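Local coordinates for protein sortase B (Streptococcus pyogenes, PDB 3PSQ) that acts as a class B sortase involved in pilus assembly, probably working as a cysteine transpeptidase that joins pilin subunits on the cell surface, at residues R80-L91 with L148-I156. Numbering follows the deposited sequence. Where two conformers were deposited one is given.
Sequences RNKVTFEDKYSL and LFNPIDVDI
N150 OD1 is gripped by two backbone amides, accepting from I152 N (2.9 Å) and D153 N as the N-cap of helix 151-155. The R80 guanidinium, salt-bridged to D78, lies with one face over this oxygen and P151 CD, its plane 31° from the N150 amide. The hydroxyl of Y89 donates to the backbone carbonyl of L148, OH to O 2.7 Å, in the carbonyl plane and on a lone pair. Tyrosine suits this place because its ring is apolar while its end satisfies a carbonyl just before the helix. With CG anti to the backbone N (chi1 -177°), the ring extends from strand 89-93 past V154 to L148. V154 sets CG2 over one face, 4.0 Å from the ring centroid, a CH-pi contact, while its CG1 packs on Y89 CB at 3.6 Å. P151, whose missing N-H costs nothing in the first helical turn, lays CB 3.4 Å from Y89 O, and its CG lies 3.6 Å from N81 OD1. The N81 amide crosses P151 at about a right angle, and its rotation is fixed from within its own loop: OD1 accepts from L91 N, and ND2 donates to Y89 O and D87 OD2. L91 CD2 meets the edge of the F149 ring, 4.1 Å from F149 CD1; that ring also touches R198, the predicted transition-state stabiliser. A short, N-capped helix thus packs against a strand of the sortase beta-barrel, its leading loop bordering the probable active site.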
ATOM      1  N   ARG A  80       4.195  -2.136 -11.921  1.00 42.10           N
ATOM      2  CA  ARG A  80       3.456  -1.576 -13.056  1.00 43.60           C
ATOM      3  C   ARG A  80       2.997  -0.144 -12.786  1.00 44.29           C
ATOM      4  O   ARG A  80       2.408   0.453 -13.640  1.00 45.46           O
ATOM      5  CB  ARG A  80       2.225  -2.417 -13.393  1.00 43.04           C
ATOM      6  CG  ARG A  80       2.540  -3.778 -13.991  1.00 45.10           C
ATOM      7  CD  ARG A  80       1.374  -4.742 -13.808  1.00 43.74           C
ATOM      8  NE  ARG A  80       1.126  -5.095 -12.417  1.00 43.75           N
ATOM      9  CZ  ARG A  80       0.396  -6.147 -12.029  1.00 46.81           C
ATOM     10  NH1 ARG A  80      -0.154  -6.959 -12.936  1.00 43.69           N
ATOM     11  NH2 ARG A  80       0.198  -6.397 -10.727  1.00 42.78           N
ATOM     12  N   ASN A  81       3.267   0.401 -11.603  1.00 44.93           N
ATOM     13  CA  ASN A  81       2.778   1.716 -11.239  1.00 44.06           C
ATOM     14  C   ASN A  81       3.776   2.790 -11.573  1.00 44.19           C
ATOM     15  O   ASN A  81       4.974   2.536 -11.619  1.00 43.79           O
ATOM     16  CB  ASN A  81       2.478   1.771  -9.736  1.00 44.28           C
ATOM     17  CG  ASN A  81       1.096   1.301  -9.394  1.00 44.07           C
ATOM     18  OD1 ASN A  81       0.919   0.436  -8.515  1.00 44.53           O
ATOM     19  ND2 ASN A  81       0.090   1.877 -10.051  1.00 40.28           N
ATOM     20  N   LYS A  82       3.283   4.011 -11.786  1.00 45.51           N
ATOM     21  CA  LYS A  82       4.161   5.205 -11.867  1.00 46.75           C
ATOM     22  C   LYS A  82       4.646   5.580 -10.475  1.00 46.12           C
ATOM     23  O   LYS A  82       3.833   5.605  -9.547  1.00 45.65           O
ATOM     24  CB  LYS A  82       3.388   6.406 -12.427  1.00 47.42           C
ATOM     25  CG  LYS A  82       3.160   6.366 -13.925  1.00 50.70           C
ATOM     26  CD  LYS A  82       2.170   7.446 -14.323  1.00 56.66           C
ATOM     27  CE  LYS A  82       1.874   7.387 -15.818  1.00 59.58           C
ATOM     28  NZ  LYS A  82       3.159   7.647 -16.529  1.00 61.69           N
ATOM     29  N   VAL A  83       5.942   5.872 -10.339  1.00 45.31           N
ATOM     30  CA  VAL A  83       6.531   6.227  -9.041  1.00 45.10           C
ATOM     31  C   VAL A  83       5.982   7.539  -8.478  1.00 46.05           C
ATOM     32  O   VAL A  83       6.105   7.832  -7.277  1.00 45.94           O
ATOM     33  CB  VAL A  83       8.074   6.290  -9.096  1.00 44.83           C
ATOM     34  CG1 VAL A  83       8.655   4.889  -9.344  1.00 44.99           C
ATOM     35  CG2 VAL A  83       8.572   7.292 -10.149  1.00 42.85           C
ATOM     36  N   THR A  84       5.376   8.340  -9.347  1.00 47.09           N
ATOM     37  CA  THR A  84       4.861   9.661  -8.970  1.00 47.59           C
ATOM     38  C   THR A  84       3.476   9.542  -8.333  1.00 48.56           C
ATOM     39  O   THR A  84       2.886  10.554  -7.926  1.00 50.34           O
ATOM     40  CB  THR A  84       4.678  10.526 -10.206  1.00 47.84           C
ATOM     41  OG1 THR A  84       3.882   9.808 -11.157  1.00 49.77           O
ATOM     42  CG2 THR A  84       6.023  10.876 -10.849  1.00 46.20           C
ATOM     43  N   PHE A  85       2.951   8.322  -8.244  1.00 48.30           N
ATOM     44  CA  PHE A  85       1.600   8.104  -7.696  1.00 48.97           C
ATOM     45  C   PHE A  85       0.507   8.806  -8.510  1.00 50.09           C
ATOM     46  O   PHE A  85      -0.491   9.225  -7.940  1.00 48.92           O
ATOM     47  CB  PHE A  85       1.527   8.455  -6.191  1.00 47.89           C
ATOM     48  CG  PHE A  85       2.316   7.483  -5.314  1.00 46.49           C
ATOM     49  CD1 PHE A  85       1.703   6.369  -4.763  1.00 43.06           C
ATOM     50  CD2 PHE A  85       3.689   7.631  -5.147  1.00 46.15           C
ATOM     51  CE1 PHE A  85       2.418   5.455  -4.034  1.00 41.44           C
ATOM     52  CE2 PHE A  85       4.418   6.705  -4.400  1.00 47.07           C
ATOM     53  CZ  PHE A  85       3.779   5.621  -3.854  1.00 44.23           C
ATOM     54  N   GLU A  86       0.725   8.917  -9.835  1.00 51.09           N
ATOM     55  CA  GLU A  86      -0.201   9.548 -10.813  0.50 51.74           C
ATOM     56  C   GLU A  86      -1.312   8.603 -11.281  1.00 51.83           C
ATOM     57  O   GLU A  86      -2.358   9.038 -11.773  1.00 52.81           O
ATOM     58  CB  GLU A  86       0.553   9.963 -12.095  0.50 52.05           C
ATOM     59  CG  GLU A  86       1.476  11.191 -12.035  0.50 52.69           C
ATOM     60  CD  GLU A  86       2.296  11.346 -13.319  0.50 53.61           C
ATOM     61  OE1 GLU A  86       1.700  11.369 -14.433  0.50 55.23           O
ATOM     62  OE2 GLU A  86       3.536  11.434 -13.227  0.50 52.08           O
ATOM     63  N   ASP A  87      -1.063   7.294 -11.185  1.00 50.43           N
ATOM     64  CA  ASP A  87      -2.022   6.283 -11.625  1.00 48.71           C
ATOM     65  C   ASP A  87      -3.287   6.333 -10.812  1.00 48.60           C
ATOM     66  O   ASP A  87      -3.308   6.912  -9.717  1.00 47.87           O
ATOM     67  CB  ASP A  87      -1.417   4.889 -11.518  1.00 48.51           C
ATOM     68  CG  ASP A  87      -0.315   4.666 -12.507  1.00 48.19           C
ATOM     69  OD1 ASP A  87      -0.225   5.435 -13.484  1.00 51.18           O
ATOM     70  OD2 ASP A  87       0.477   3.735 -12.324  1.00 48.66           O
ATOM     71  N   LYS A  88      -4.351   5.750 -11.351  1.00 48.36           N
ATOM     72  CA  LYS A  88      -5.617   5.670 -10.606  1.00 49.62           C
ATOM     73  C   LYS A  88      -5.478   4.888  -9.304  1.00 48.56           C
ATOM     74  O   LYS A  88      -6.201   5.123  -8.335  1.00 48.63           O
ATOM     75  CB  LYS A  88      -6.699   4.983 -11.444  1.00 49.87           C
ATOM     76  CG  LYS A  88      -7.270   5.878 -12.532  1.00 55.23           C
ATOM     77  CD  LYS A  88      -8.276   6.895 -11.921  1.00 60.58           C
ATOM     78  CE  LYS A  88      -8.600   8.026 -12.906  1.00 64.65           C
ATOM     79  NZ  LYS A  88      -9.080   7.469 -14.214  1.00 67.26           N
ATOM     80  N   TYR A  89      -4.562   3.937  -9.312  1.00 47.27           N
ATOM     81  CA  TYR A  89      -4.485   2.943  -8.261  1.00 46.68           C
ATOM     82  C   TYR A  89      -3.046   2.484  -8.097  1.00 45.54           C
ATOM     83  O   TYR A  89      -2.481   1.790  -8.966  1.00 44.60           O
ATOM     84  CB  TYR A  89      -5.354   1.757  -8.639  1.00 46.25           C
ATOM     85  CG  TYR A  89      -5.447   0.667  -7.621  1.00 45.49           C
ATOM     86  CD1 TYR A  89      -6.301   0.784  -6.546  1.00 45.21           C
ATOM     87  CD2 TYR A  89      -4.720  -0.520  -7.763  1.00 45.61           C
ATOM     88  CE1 TYR A  89      -6.422  -0.226  -5.608  1.00 45.87           C
ATOM     89  CE2 TYR A  89      -4.844  -1.555  -6.829  1.00 44.28           C
ATOM     90  CZ  TYR A  89      -5.713  -1.405  -5.756  1.00 45.03           C
ATOM     91  OH  TYR A  89      -5.880  -2.398  -4.805  1.00 42.07           O
ATOM     92  N   SER A  90      -2.459   2.910  -6.992  1.00 44.36           N
ATOM     93  CA  SER A  90      -1.111   2.533  -6.656  1.00 44.27           C
ATOM     94  C   SER A  90      -1.171   1.484  -5.545  1.00 43.81           C
ATOM     95  O   SER A  90      -1.786   1.709  -4.494  1.00 43.70           O
ATOM     96  CB  SER A  90      -0.311   3.758  -6.245  1.00 44.51           C
ATOM     97  OG  SER A  90      -0.255   4.689  -7.325  1.00 47.41           O
ATOM     98  N   LEU A  91      -0.556   0.327  -5.814  1.00 42.74           N
ATOM     99  CA  LEU A  91      -0.559  -0.809  -4.891  1.00 41.44           C
ATOM    100  C   LEU A  91       0.822  -0.959  -4.238  1.00 40.49           C
ATOM    101  O   LEU A  91       1.875  -1.155  -4.912  1.00 40.04           O
ATOM    102  CB  LEU A  91      -0.959  -2.095  -5.607  1.00 40.92           C
ATOM    103  CG  LEU A  91      -1.012  -3.360  -4.736  1.00 41.35           C
ATOM    104  CD1 LEU A  91      -2.023  -3.306  -3.542  1.00 34.30           C
ATOM    105  CD2 LEU A  91      -1.249  -4.552  -5.626  1.00 38.79           C
ATOM    106  N   LEU A 148      -8.138  -6.296  -7.365  1.00 46.89           N
ATOM    107  CA  LEU A 148      -7.408  -5.366  -6.514  1.00 45.61           C
ATOM    108  C   LEU A 148      -5.883  -5.550  -6.488  1.00 44.94           C
ATOM    109  O   LEU A 148      -5.175  -4.708  -5.927  1.00 43.75           O
ATOM    110  CB  LEU A 148      -7.993  -5.376  -5.088  1.00 45.43           C
ATOM    111  CG  LEU A 148      -9.405  -4.795  -5.008  1.00 45.15           C
ATOM    112  CD1 LEU A 148      -9.969  -4.927  -3.616  1.00 46.50           C
ATOM    113  CD2 LEU A 148      -9.428  -3.334  -5.468  1.00 44.86           C
ATOM    114  N   PHE A 149      -5.382  -6.618  -7.106  1.00 44.08           N
ATOM    115  CA  PHE A 149      -3.924  -6.835  -7.154  1.00 43.79           C
ATOM    116  C   PHE A 149      -3.356  -6.565  -8.523  1.00 44.53           C
ATOM    117  O   PHE A 149      -2.210  -6.872  -8.801  1.00 45.28           O
ATOM    118  CB  PHE A 149      -3.520  -8.214  -6.595  1.00 43.37           C
ATOM    119  CG  PHE A 149      -3.941  -8.413  -5.151  1.00 42.67           C
ATOM    120  CD1 PHE A 149      -3.339  -7.698  -4.141  1.00 40.81           C
ATOM    121  CD2 PHE A 149      -4.988  -9.251  -4.828  1.00 43.69           C
ATOM    122  CE1 PHE A 149      -3.744  -7.838  -2.840  1.00 41.00           C
ATOM    123  CE2 PHE A 149      -5.391  -9.403  -3.511  1.00 44.30           C
ATOM    124  CZ  PHE A 149      -4.772  -8.686  -2.516  1.00 40.31           C
ATOM    125  N   ASN A 150      -4.154  -5.921  -9.369  1.00 44.99           N
ATOM    126  CA  ASN A 150      -3.706  -5.530 -10.689  1.00 45.02           C
ATOM    127  C   ASN A 150      -4.132  -4.079 -10.999  1.00 45.71           C
ATOM    128  O   ASN A 150      -5.297  -3.809 -11.320  1.00 46.14           O
ATOM    129  CB  ASN A 150      -4.237  -6.503 -11.743  1.00 44.56           C
ATOM    130  CG  ASN A 150      -3.607  -6.268 -13.130  1.00 47.47           C
ATOM    131  OD1 ASN A 150      -3.254  -5.146 -13.451  1.00 48.66           O
ATOM    132  ND2 ASN A 150      -3.477  -7.328 -13.945  1.00 44.67           N
ATOM    133  N   PRO A 151      -3.190  -3.135 -10.878  1.00 45.67           N
ATOM    134  CA  PRO A 151      -3.467  -1.718 -11.128  1.00 45.60           C
ATOM    135  C   PRO A 151      -3.924  -1.441 -12.571  1.00 45.77           C
ATOM    136  O   PRO A 151      -4.606  -0.464 -12.840  1.00 43.89           O
ATOM    137  CB  PRO A 151      -2.117  -1.037 -10.850  1.00 45.16           C
ATOM    138  CG  PRO A 151      -1.386  -2.003  -9.929  1.00 46.60           C
ATOM    139  CD  PRO A 151      -1.813  -3.367 -10.402  1.00 45.41           C
ATOM    140  N   ILE A 152      -3.547  -2.305 -13.501  1.00 46.71           N
ATOM    141  CA  ILE A 152      -4.003  -2.110 -14.871  1.00 46.81           C
ATOM    142  C   ILE A 152      -5.489  -2.437 -14.960  1.00 47.05           C
ATOM    143  O   ILE A 152      -6.253  -1.670 -15.549  1.00 47.23           O
ATOM    144  CB  ILE A 152      -3.149  -2.906 -15.853  1.00 46.83           C
ATOM    145  CG1 ILE A 152      -1.744  -2.291 -15.909  1.00 47.73           C
ATOM    146  CG2 ILE A 152      -3.791  -2.919 -17.221  1.00 46.21           C
ATOM    147  CD1 ILE A 152      -0.697  -3.202 -16.667  1.00 50.23           C
ATOM    148  N   ASP A 153      -5.899  -3.549 -14.341  1.00 47.70           N
ATOM    149  CA  ASP A 153      -7.311  -3.956 -14.345  1.00 47.79           C
ATOM    150  C   ASP A 153      -8.156  -2.906 -13.657  1.00 47.54           C
ATOM    151  O   ASP A 153      -9.209  -2.533 -14.152  1.00 47.94           O
ATOM    152  CB  ASP A 153      -7.543  -5.355 -13.743  1.00 47.68           C
ATOM    153  CG  ASP A 153      -7.048  -6.476 -14.659  1.00 50.37           C
ATOM    154  OD1 ASP A 153      -6.892  -6.243 -15.877  1.00 50.71           O
ATOM    155  OD2 ASP A 153      -6.789  -7.603 -14.171  1.00 54.58           O
ATOM    156  N   VAL A 154      -7.692  -2.400 -12.527  1.00 47.26           N
ATOM    157  CA  VAL A 154      -8.376  -1.289 -11.875  1.00 46.75           C
ATOM    158  C   VAL A 154      -8.518  -0.060 -12.796  1.00 47.56           C
ATOM    159  O   VAL A 154      -9.596   0.532 -12.905  1.00 47.81           O
ATOM    160  CB  VAL A 154      -7.712  -0.900 -10.522  1.00 46.76           C
ATOM    161  CG1 VAL A 154      -8.375   0.345  -9.941  1.00 45.92           C
ATOM    162  CG2 VAL A 154      -7.790  -2.077  -9.528  1.00 44.58           C
ATOM    163  N   ASP A 155      -7.438   0.319 -13.463  1.00 47.80           N
ATOM    164  CA  ASP A 155      -7.449   1.496 -14.320  1.00 48.89           C
ATOM    165  C   ASP A 155      -8.538   1.425 -15.417  1.00 49.61           C
ATOM    166  O   ASP A 155      -9.115   2.433 -15.742  1.00 48.55           O
ATOM    167  CB  ASP A 155      -6.085   1.696 -14.992  1.00 48.96           C
ATOM    168  CG  ASP A 155      -6.064   2.907 -15.904  1.00 50.18           C
ATOM    169  OD1 ASP A 155      -6.375   3.996 -15.434  1.00 53.00           O
ATOM    170  OD2 ASP A 155      -5.705   2.795 -17.090  1.00 55.07           O
ATOM    171  N   ILE A 156      -8.788   0.236 -15.973  1.00 50.02           N
ATOM    172  CA  ILE A 156      -9.750   0.063 -17.050  1.00 51.09           C
ATOM    173  C   ILE A 156     -11.143  -0.355 -16.564  1.00 52.33           C
ATOM    174  O   ILE A 156     -12.023  -0.696 -17.378  1.00 53.23           O
ATOM    175  CB  ILE A 156      -9.263  -0.954 -18.124  1.00 51.24           C
ATOM    176  CG1 ILE A 156      -9.125  -2.368 -17.548  1.00 51.75           C
ATOM    177  CG2 ILE A 156      -7.970  -0.480 -18.774  1.00 51.21           C
ATOM    178  CD1 ILE A 156      -8.372  -3.298 -18.454  1.00 52.14           C
TER
HETATM  179  O   HOH W   1      -1.324  -9.199 -11.210  1.00 48.04           O